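Local coordinates for sweet protein mabinlin-2 chain B (Capparis masaikai, PDB 2DS2) that forms part of a heat-stable 2S seed storage albumin that also has sweetness-inducing activity, at residues Pro24-Ala29 with Asn54-Cys59. Numbering follows the deposited sequence.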
ATOM      1  N   PRO B  24      -3.067  -3.586   7.727  1.00 31.93           N
ATOM      2  CA  PRO B  24      -3.786  -2.360   8.078  1.00 31.74           C
ATOM      3  C   PRO B  24      -3.120  -1.071   7.566  1.00 28.49           C
ATOM      4  O   PRO B  24      -3.820  -0.139   7.167  1.00 28.33           O
ATOM      5  CB  PRO B  24      -3.892  -2.425   9.606  1.00 42.67           C
ATOM      6  CG  PRO B  24      -2.937  -3.510  10.023  1.00 50.08           C
ATOM      7  CD  PRO B  24      -2.957  -4.483   8.889  1.00 36.67           C
ATOM      8  N   VAL B  25      -1.790  -1.004   7.559  1.00 23.39           N
ATOM      9  CA  VAL B  25      -1.153   0.215   7.050  1.00 27.37           C
ATOM     10  C   VAL B  25      -1.250   0.281   5.530  1.00 28.03           C
ATOM     11  O   VAL B  25      -1.322   1.370   4.962  1.00 23.71           O
ATOM     12  CB  VAL B  25       0.335   0.360   7.473  1.00 27.92           C
ATOM     13  CG1 VAL B  25       0.449   0.320   8.992  1.00 28.10           C
ATOM     14  CG2 VAL B  25       1.192  -0.711   6.809  1.00 26.55           C
ATOM     15  N   LEU B  26      -1.256  -0.874   4.868  1.00 23.04           N
ATOM     16  CA  LEU B  26      -1.378  -0.889   3.413  1.00 22.50           C
ATOM     17  C   LEU B  26      -2.792  -0.482   3.017  1.00 22.89           C
ATOM     18  O   LEU B  26      -3.002   0.154   1.981  1.00 22.45           O
ATOM     19  CB  LEU B  26      -1.037  -2.278   2.850  1.00 23.12           C
ATOM     20  CG  LEU B  26       0.470  -2.550   2.753  1.00 22.29           C
ATOM     21  CD1 LEU B  26       0.739  -4.006   2.348  1.00 23.22           C
ATOM     22  CD2 LEU B  26       1.065  -1.607   1.721  1.00 23.47           C
ATOM     23  N   ARG B  27      -3.771  -0.856   3.834  1.00 20.04           N
ATOM     24  CA  ARG B  27      -5.146  -0.470   3.550  1.00 25.25           C
ATOM     25  C   ARG B  27      -5.209   1.062   3.615  1.00 21.74           C
ATOM     26  O   ARG B  27      -5.839   1.705   2.775  1.00 23.28           O
ATOM     27  CB  ARG B  27      -6.087  -1.065   4.596  1.00 33.36           C
ATOM     28  CG  ARG B  27      -7.562  -0.797   4.343  1.00 38.53           C
ATOM     29  CD  ARG B  27      -8.042  -1.526   3.101  1.00 52.78           C
ATOM     30  NE  ARG B  27      -9.499  -1.565   3.018  1.00 58.27           N
ATOM     31  CZ  ARG B  27     -10.273  -0.487   2.961  1.00 57.12           C
ATOM     32  NH1 ARG B  27      -9.732   0.723   2.979  1.00 65.50           N
ATOM     33  NH2 ARG B  27     -11.591  -0.619   2.887  1.00 65.73           N
ATOM     34  N   GLN B  28      -4.538   1.632   4.613  1.00 22.40           N
ATOM     35  CA  GLN B  28      -4.527   3.081   4.789  1.00 26.73           C
ATOM     36  C   GLN B  28      -3.769   3.778   3.670  1.00 26.43           C
ATOM     37  O   GLN B  28      -4.130   4.885   3.261  1.00 24.22           O
ATOM     38  CB  GLN B  28      -3.920   3.454   6.144  1.00 28.97           C
ATOM     39  CG  GLN B  28      -4.757   2.978   7.324  1.00 39.38           C
ATOM     40  CD  GLN B  28      -6.141   3.606   7.353  1.00 47.76           C
ATOM     41  OE1 GLN B  28      -7.087   3.027   7.891  1.00 55.91           O
ATOM     42  NE2 GLN B  28      -6.263   4.802   6.783  1.00 43.41           N
ATOM     43  N   ALA B  29      -2.715   3.139   3.174  1.00 22.03           N
ATOM     44  CA  ALA B  29      -1.948   3.728   2.080  1.00 18.35           C
ATOM     45  C   ALA B  29      -2.837   3.743   0.845  1.00 23.49           C
ATOM     46  O   ALA B  29      -2.859   4.703   0.084  1.00 20.33           O
ATOM     47  CB  ALA B  29      -0.685   2.920   1.815  1.00 19.08           C
ATOM     48  N   ASN B  54      -1.002  -6.749  -2.762  1.00 34.12           N
ATOM     49  CA  ASN B  54       0.147  -7.584  -3.124  1.00 33.71           C
ATOM     50  C   ASN B  54       1.496  -7.156  -2.574  1.00 31.46           C
ATOM     51  O   ASN B  54       2.457  -7.913  -2.646  1.00 31.58           O
ATOM     52  CB  ASN B  54       0.294  -7.678  -4.646  1.00 33.43           C
ATOM     53  CG  ASN B  54      -0.787  -8.515  -5.292  1.00 46.44           C
ATOM     54  OD1 ASN B  54      -1.141  -9.585  -4.796  1.00 48.01           O
ATOM     55  ND2 ASN B  54      -1.306  -8.040  -6.420  1.00 48.59           N
ATOM     56  N   LEU B  55       1.589  -5.946  -2.036  1.00 29.32           N
ATOM     57  CA  LEU B  55       2.874  -5.487  -1.543  1.00 26.08           C
ATOM     58  C   LEU B  55       3.593  -6.401  -0.550  1.00 21.85           C
ATOM     59  O   LEU B  55       4.816  -6.491  -0.577  1.00 27.53           O
ATOM     60  CB  LEU B  55       2.740  -4.069  -0.980  1.00 22.00           C
ATOM     61  CG  LEU B  55       2.935  -3.021  -2.083  1.00 25.15           C
ATOM     62  CD1 LEU B  55       2.437  -1.670  -1.624  1.00 27.79           C
ATOM     63  CD2 LEU B  55       4.401  -2.963  -2.454  1.00 27.61           C
ATOM     64  N   PRO B  56       2.854  -7.101   0.332  1.00 25.33           N
ATOM     65  CA  PRO B  56       3.594  -7.963   1.260  1.00 29.76           C
ATOM     66  C   PRO B  56       4.431  -9.001   0.513  1.00 30.74           C
ATOM     67  O   PRO B  56       5.551  -9.320   0.919  1.00 30.94           O
ATOM     68  CB  PRO B  56       2.487  -8.593   2.098  1.00 31.72           C
ATOM     69  CG  PRO B  56       1.439  -7.518   2.111  1.00 26.73           C
ATOM     70  CD  PRO B  56       1.421  -7.091   0.666  1.00 26.64           C
ATOM     71  N   ASN B  57       3.885  -9.516  -0.585  1.00 31.63           N
ATOM     72  CA  ASN B  57       4.587 -10.508  -1.388  1.00 34.99           C
ATOM     73  C   ASN B  57       5.657  -9.860  -2.263  1.00 34.69           C
ATOM     74  O   ASN B  57       6.766 -10.378  -2.390  1.00 39.98           O
ATOM     75  CB  ASN B  57       3.598 -11.277  -2.266  1.00 33.25           C
ATOM     76  CG  ASN B  57       2.663 -12.151  -1.460  1.00 42.64           C
ATOM     77  OD1 ASN B  57       3.082 -12.815  -0.510  1.00 48.71           O
ATOM     78  ND2 ASN B  57       1.394 -12.175  -1.847  1.00 46.69           N
ATOM     79  N   ILE B  58       5.322  -8.722  -2.861  1.00 31.07           N
ATOM     80  CA  ILE B  58       6.253  -8.002  -3.716  1.00 30.32           C
ATOM     81  C   ILE B  58       7.493  -7.600  -2.934  1.00 33.02           C
ATOM     82  O   ILE B  58       8.601  -7.562  -3.477  1.00 34.19           O
ATOM     83  CB  ILE B  58       5.605  -6.723  -4.290  1.00 32.72           C
ATOM     84  CG1 ILE B  58       4.381  -7.090  -5.130  1.00 29.78           C
ATOM     85  CG2 ILE B  58       6.622  -5.947  -5.119  1.00 36.99           C
ATOM     86  CD1 ILE B  58       3.637  -5.895  -5.683  1.00 39.00           C
ATOM     87  N   CYS B  59       7.296  -7.300  -1.651  1.00 27.86           N
ATOM     88  CA  CYS B  59       8.379  -6.888  -0.770  1.00 24.24           C
ATOM     89  C   CYS B  59       9.064  -8.067  -0.096  1.00 28.94           C
ATOM     90  O   CYS B  59      10.052  -7.897   0.612  1.00 30.79           O
ATOM     91  CB  CYS B  59       7.843  -5.952   0.307  1.00 29.16           C
ATOM     92  SG  CYS B  59       7.375  -4.308  -0.303  1.00 29.01           S
TER
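Leu-26 on helix 22-36 straddles the step from Leu-55 to Pro-56 on helix 42-58, with one methyl on the Pro-56 ring and both against Leu-55. Its CB leaves the backbone toward the facing helix, and a chi1 of -79° puts CG opposite the carbonyl carbon and on the side of the backbone N, which carries the fork across. There the branches part: CD1 reaches the CD-CG side of the Pro-56 ring, 3.6 Å from Pro-56 CD and equally near Pro-56 CG, whereas CD2 lies 3.6 Å from Leu-55 CD1. The CB of Leu-55 faces the mouth of the fork, nearly equidistant from the two methyls, 3.9 Å from Leu-26 CD1 and 4.0 Å from Leu-26 CD2. All of this is apolar packing; no hydrogen bond joins 24-29 to 54-59, whose nearest CA atoms, those of Leu-26 and Leu-55, are 8.0 Å apart. The contact lies near the centre of the chain, in the all-helical, disulfide-linked fold of the 2S albumins; Leu-14 of helix 6-14 packs on Leu-26, and Leu-7 and Cys-10 of the same helix pack on Leu-55. An alanine in place of Leu-26 would remove both methyls and is likely to open a gap beside the Pro-56 ring and leave Leu-55 CD1 without its partner on helix 22-36. Helix 42-58 is kinked at Pro-56, whose ring nitrogen has no hydrogen to give to the preceding turn, and Cys-59 is joined by a disulfide to Cys-11 of helix 6-14.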